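Local coordinates for protein hexokinase (PDB 1BDG) that phosphorylates glucose and other hexoses with ATP to give hexose 6-phosphates, the first step of glycolysis, at residues Q6-K11 and Q305-R310; I298-V303 and G311-R316. All coordinates share one frame; numbering follows the deposited sequence.

Contact 1 of 2, residues Q6-K11 and Q305-R310; sequences QQLFEK and QKILFR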
# COMPACT_ATOMS: atom_id res chain seq x y z
N GLN A 6 -21.77 8.06 30.26
CA GLN A 6 -21.39 9.33 29.66
C GLN A 6 -19.98 9.71 30.15
O GLN A 6 -19.10 10.04 29.34
CB GLN A 6 -22.40 10.41 30.04
CG GLN A 6 -22.26 11.72 29.27
CD GLN A 6 -22.59 11.56 27.81
OE1 GLN A 6 -23.73 11.27 27.44
NE2 GLN A 6 -21.58 11.74 26.96
N GLN A 7 -19.75 9.59 31.45
CA GLN A 7 -18.44 9.92 32.02
C GLN A 7 -17.34 9.06 31.38
O GLN A 7 -16.29 9.58 31.01
CB GLN A 7 -18.41 9.74 33.55
CG GLN A 7 -18.98 10.90 34.36
CD GLN A 7 -18.85 10.67 35.87
OE1 GLN A 7 -19.85 10.47 36.57
NE2 GLN A 7 -17.62 10.66 36.37
N LEU A 8 -17.58 7.75 31.25
CA LEU A 8 -16.60 6.84 30.66
C LEU A 8 -16.29 7.25 29.24
O LEU A 8 -15.12 7.24 28.84
CB LEU A 8 -17.11 5.40 30.65
CG LEU A 8 -17.09 4.63 31.96
CD1 LEU A 8 -17.35 3.17 31.67
CD2 LEU A 8 -15.74 4.77 32.62
N PHE A 9 -17.32 7.62 28.48
CA PHE A 9 -17.12 8.03 27.10
C PHE A 9 -16.25 9.27 27.01
O PHE A 9 -15.35 9.35 26.17
CB PHE A 9 -18.44 8.27 26.42
CG PHE A 9 -18.30 8.54 24.95
CD1 PHE A 9 -18.11 7.49 24.06
CD2 PHE A 9 -18.32 9.84 24.46
CE1 PHE A 9 -17.93 7.74 22.70
CE2 PHE A 9 -18.15 10.11 23.11
CZ PHE A 9 -17.95 9.06 22.22
N GLU A 10 -16.48 10.25 27.89
CA GLU A 10 -15.68 11.46 27.87
C GLU A 10 -14.19 11.20 28.15
O GLU A 10 -13.34 12.02 27.79
CB GLU A 10 -16.24 12.52 28.81
CG GLU A 10 -17.13 13.56 28.09
CD GLU A 10 -18.55 13.62 28.62
OE1 GLU A 10 -19.25 12.59 28.53
OE2 GLU A 10 -18.97 14.70 29.13
N LYS A 11 -13.88 10.07 28.78
CA LYS A 11 -12.48 9.70 29.03
C LYS A 11 -11.89 9.25 27.69
O LYS A 11 -10.79 9.68 27.30
CB LYS A 11 -12.40 8.53 30.02
CG LYS A 11 -12.83 8.90 31.38
CD LYS A 11 -12.88 7.70 32.30
CE LYS A 11 -13.03 8.18 33.75
NZ LYS A 11 -13.39 7.09 34.71
N GLN A 305 -7.35 0.19 31.95
CA GLN A 305 -7.74 1.38 32.68
C GLN A 305 -9.19 1.18 33.15
O GLN A 305 -9.85 2.13 33.53
CB GLN A 305 -7.69 2.63 31.79
CG GLN A 305 -6.31 3.00 31.32
CD GLN A 305 -5.35 3.24 32.47
OE1 GLN A 305 -5.53 4.17 33.25
NE2 GLN A 305 -4.31 2.42 32.55
N LYS A 306 -9.71 -0.05 33.04
CA LYS A 306 -11.07 -0.35 33.45
C LYS A 306 -12.16 0.45 32.70
O LYS A 306 -13.30 0.54 33.16
CB LYS A 306 -11.20 -0.14 34.97
CG LYS A 306 -10.79 -1.33 35.84
CD LYS A 306 -9.31 -1.73 35.66
CE LYS A 306 -8.89 -2.84 36.64
NZ LYS A 306 -7.45 -3.20 36.47
N ILE A 307 -11.82 1.01 31.54
CA ILE A 307 -12.78 1.79 30.77
C ILE A 307 -13.56 0.96 29.75
O ILE A 307 -14.52 1.44 29.17
CB ILE A 307 -12.09 3.01 30.09
CG1 ILE A 307 -11.26 3.78 31.14
CG2 ILE A 307 -13.14 3.98 29.53
CD1 ILE A 307 -10.50 5.01 30.62
N LEU A 308 -13.17 -0.30 29.57
CA LEU A 308 -13.84 -1.23 28.66
C LEU A 308 -13.98 -2.61 29.30
O LEU A 308 -13.16 -3.02 30.11
CB LEU A 308 -13.08 -1.39 27.33
CG LEU A 308 -13.44 -0.66 26.03
CD1 LEU A 308 -12.91 -1.46 24.85
CD2 LEU A 308 -14.93 -0.50 25.88
N PHE A 309 -15.01 -3.33 28.90
CA PHE A 309 -15.28 -4.69 29.38
C PHE A 309 -15.00 -4.91 30.88
O PHE A 309 -14.53 -5.97 31.28
CB PHE A 309 -14.49 -5.71 28.54
CG PHE A 309 -14.52 -5.43 27.05
CD1 PHE A 309 -15.65 -4.91 26.43
CD2 PHE A 309 -13.39 -5.70 26.26
CE1 PHE A 309 -15.67 -4.67 25.05
CE2 PHE A 309 -13.40 -5.46 24.89
CZ PHE A 309 -14.54 -4.94 24.29
N ARG A 310 -15.31 -3.91 31.69
CA ARG A 310 -15.09 -3.98 33.14
C ARG A 310 -13.69 -4.44 33.51
O ARG A 310 -13.49 -4.99 34.59
CB ARG A 310 -16.14 -4.90 33.81
CG ARG A 310 -17.38 -4.17 34.26
CD ARG A 310 -18.03 -3.50 33.07
NE ARG A 310 -18.34 -4.47 32.02
CZ ARG A 310 -18.73 -4.15 30.80
NH1 ARG A 310 -18.86 -2.87 30.46
NH2 ARG A 310 -19.00 -5.10 29.91
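I307 alone makes the loop side of this contact, with one branch for each of two helix residues. Its methyl CG2 meets L8, and its far methyl CD1 meets K11. I307 CG2 lies 4.1 Å from L8 CD2, and the two side chains lie alongside each other, pointing opposite ways. I307 CG2 also rests 3.9 Å from L8 O. I307 CG1 lies anti to the carbonyl carbon (chi1 -50°), and the chain then runs on extended to CD1. This carries I307 CD1 to the aliphatic part of K11, 4.0 Å from both K11 CB and K11 CD. The K11 chain is extended beyond CG and runs at a slant to the isoleucine. No hydrogen bond joins the two segments. I307 also packs on V12 and I15, further along helix 5-16. On another side of that helix, F9 makes a cation-pi contact with R361 and an edge-to-face contact with Y365. R310 forms a salt bridge with D359. The loop begins with a Schellman motif that ends helix 288-304. K306, with positive phi, is the C-prime residue, and I307 follows it and packs back on L302, the apolar contact characteristic of this motif.

Contact 2 of 2, residues I298-V303 and G311-R316; sequences IIVYLV and GDLPER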
# COMPACT_ATOMS: atom_id res chain seq x y z
N ILE A 298 -5.63 0.39 21.27
CA ILE A 298 -6.39 1.34 22.06
C ILE A 298 -7.25 0.55 23.04
O ILE A 298 -7.22 0.80 24.24
CB ILE A 298 -7.27 2.22 21.15
CG1 ILE A 298 -6.39 3.04 20.20
CG2 ILE A 298 -8.16 3.13 22.00
CD1 ILE A 298 -7.03 3.37 18.87
N ILE A 299 -7.99 -0.43 22.52
CA ILE A 299 -8.86 -1.28 23.34
C ILE A 299 -8.08 -1.87 24.50
O ILE A 299 -8.33 -1.49 25.65
CB ILE A 299 -9.52 -2.41 22.51
CG1 ILE A 299 -10.54 -1.80 21.54
CG2 ILE A 299 -10.25 -3.39 23.42
CD1 ILE A 299 -11.18 -2.82 20.62
N VAL A 300 -7.14 -2.77 24.22
CA VAL A 300 -6.32 -3.36 25.28
C VAL A 300 -5.89 -2.30 26.34
O VAL A 300 -5.92 -2.57 27.55
CB VAL A 300 -5.10 -4.09 24.68
CG1 VAL A 300 -4.06 -4.40 25.75
CG2 VAL A 300 -5.56 -5.38 24.02
N TYR A 301 -5.56 -1.08 25.90
CA TYR A 301 -5.19 -0.01 26.81
C TYR A 301 -6.40 0.39 27.65
O TYR A 301 -6.32 0.52 28.88
CB TYR A 301 -4.70 1.22 26.05
CG TYR A 301 -4.57 2.44 26.93
CD1 TYR A 301 -3.65 2.47 27.99
CD2 TYR A 301 -5.39 3.57 26.74
CE1 TYR A 301 -3.55 3.58 28.83
CE2 TYR A 301 -5.29 4.68 27.59
CZ TYR A 301 -4.37 4.68 28.63
OH TYR A 301 -4.26 5.76 29.46
N LEU A 302 -7.53 0.63 26.97
CA LEU A 302 -8.78 1.02 27.61
C LEU A 302 -9.24 -0.02 28.61
O LEU A 302 -9.90 0.32 29.59
CB LEU A 302 -9.87 1.20 26.55
CG LEU A 302 -9.88 2.47 25.72
CD1 LEU A 302 -10.83 2.32 24.52
CD2 LEU A 302 -10.27 3.65 26.62
N VAL A 303 -8.93 -1.28 28.34
CA VAL A 303 -9.33 -2.36 29.23
C VAL A 303 -8.51 -2.39 30.51
O VAL A 303 -9.05 -2.71 31.57
CB VAL A 303 -9.29 -3.75 28.51
CG1 VAL A 303 -9.04 -4.87 29.50
CG2 VAL A 303 -10.62 -4.00 27.80
N GLY A 311 -12.74 -4.19 32.62
CA GLY A 311 -11.36 -4.58 32.87
C GLY A 311 -10.97 -5.97 32.39
O GLY A 311 -9.83 -6.37 32.56
N ASP A 312 -11.91 -6.72 31.82
CA ASP A 312 -11.62 -8.05 31.30
C ASP A 312 -11.25 -7.98 29.84
O ASP A 312 -11.97 -7.38 29.02
CB ASP A 312 -12.83 -8.97 31.44
CG ASP A 312 -13.18 -9.25 32.87
OD1 ASP A 312 -12.28 -9.20 33.73
OD2 ASP A 312 -14.37 -9.53 33.15
N LEU A 313 -10.19 -8.69 29.49
CA LEU A 313 -9.69 -8.75 28.13
C LEU A 313 -9.98 -10.18 27.66
O LEU A 313 -9.70 -11.13 28.38
CB LEU A 313 -8.17 -8.46 28.14
CG LEU A 313 -7.30 -8.44 26.88
CD1 LEU A 313 -7.63 -7.23 26.05
CD2 LEU A 313 -5.83 -8.40 27.29
N PRO A 314 -10.61 -10.35 26.48
CA PRO A 314 -10.95 -11.67 25.92
C PRO A 314 -9.71 -12.34 25.35
O PRO A 314 -8.83 -11.67 24.80
CB PRO A 314 -11.91 -11.34 24.79
CG PRO A 314 -12.40 -9.95 25.09
CD PRO A 314 -11.18 -9.27 25.65
N GLU A 315 -9.68 -13.68 25.44
CA GLU A 315 -8.56 -14.49 24.95
C GLU A 315 -8.13 -14.06 23.55
O GLU A 315 -6.94 -13.80 23.31
CB GLU A 315 -8.94 -15.98 24.95
N ARG A 316 -9.11 -13.93 22.66
CA ARG A 316 -8.89 -13.52 21.27
C ARG A 316 -8.03 -12.27 21.12
O ARG A 316 -6.96 -12.31 20.52
CB ARG A 316 -10.24 -13.33 20.58
CG ARG A 316 -10.15 -12.75 19.17
CD ARG A 316 -10.24 -13.81 18.05
NE ARG A 316 -9.89 -13.21 16.75
CZ ARG A 316 -10.41 -13.55 15.58
NH1 ARG A 316 -11.35 -14.50 15.50
NH2 ARG A 316 -9.98 -12.94 14.47
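The flat groups here are the two peptide units that follow G311, and V303 lies over both. V303 CG1 stands above the face of the G311-D312 peptide, 3.6 Å from G311 C. V303 CG1 is also above the face of the D312-L313 peptide, 3.8 Å from D312 C. V303 CG2 shares this second face and sits 3.8 Å from D312 O. At the G311 end of the first peptide, the carbonyl O of V303 meets G311 CA at 3.2 Å. This is a CA-H...O contact with an angle of 162° at the hydrogen. It is a weak interaction, and no conventional hydrogen bond crosses between the segments. G311 has a positive phi (91°); at its backbone angles a CB would press on the carbonyl O of R310, so the position suits glycine.

The rest of the contact is apolar. L313 CG is anti to the backbone N (chi1 -180°), and this directs the end of the side chain to the helix. L313 CD1 reaches V300 CG2 at 3.4 Å, and the two side chains cross at an angle. L313 CB lies 3.9 Å from V303 CG1. L313 therefore spans one helical turn, with its base at V303 and its end at V300.

The contact is plain packing at the surface of the large subdomain, away from the glucose site. The chain leaves helix 288-304, turns, and comes back along the last turn of the helix. V303 also packs on L308 and F309 of the connecting loop. Other sides of the same helix meet different partners. I298, Y301 and L302 touch helix 5-16 through L16, I15 and V12. I298 and L302 also touch V370 and I362 of helix 357-389. Segment 311-316 lies on the side of helix 288-304 turned away from helix 5-16.

Contacts 1 and 2 have centres about 12 Å apart and share the C-terminal end of helix 288-304. Along the chain the order is 6-11, 298-303, 305-310, 311-316, so the segments of the two contacts alternate. The chain leaves 298-303, forms the loop 305-310 and runs directly into 311-316. The contacts also touch each other. I307 N lies 2.8 Å from L302 O, a probable hydrogen bond, and L308 of contact 1 packs on I299 of contact 2. Contact 1 ties the N-terminal helix 5-16 to this end of the large subdomain. Contact 2 folds the loop after helix 288-304 back on the helix's last turn. Both are structural packing away from the annotated substrate and ATP sites.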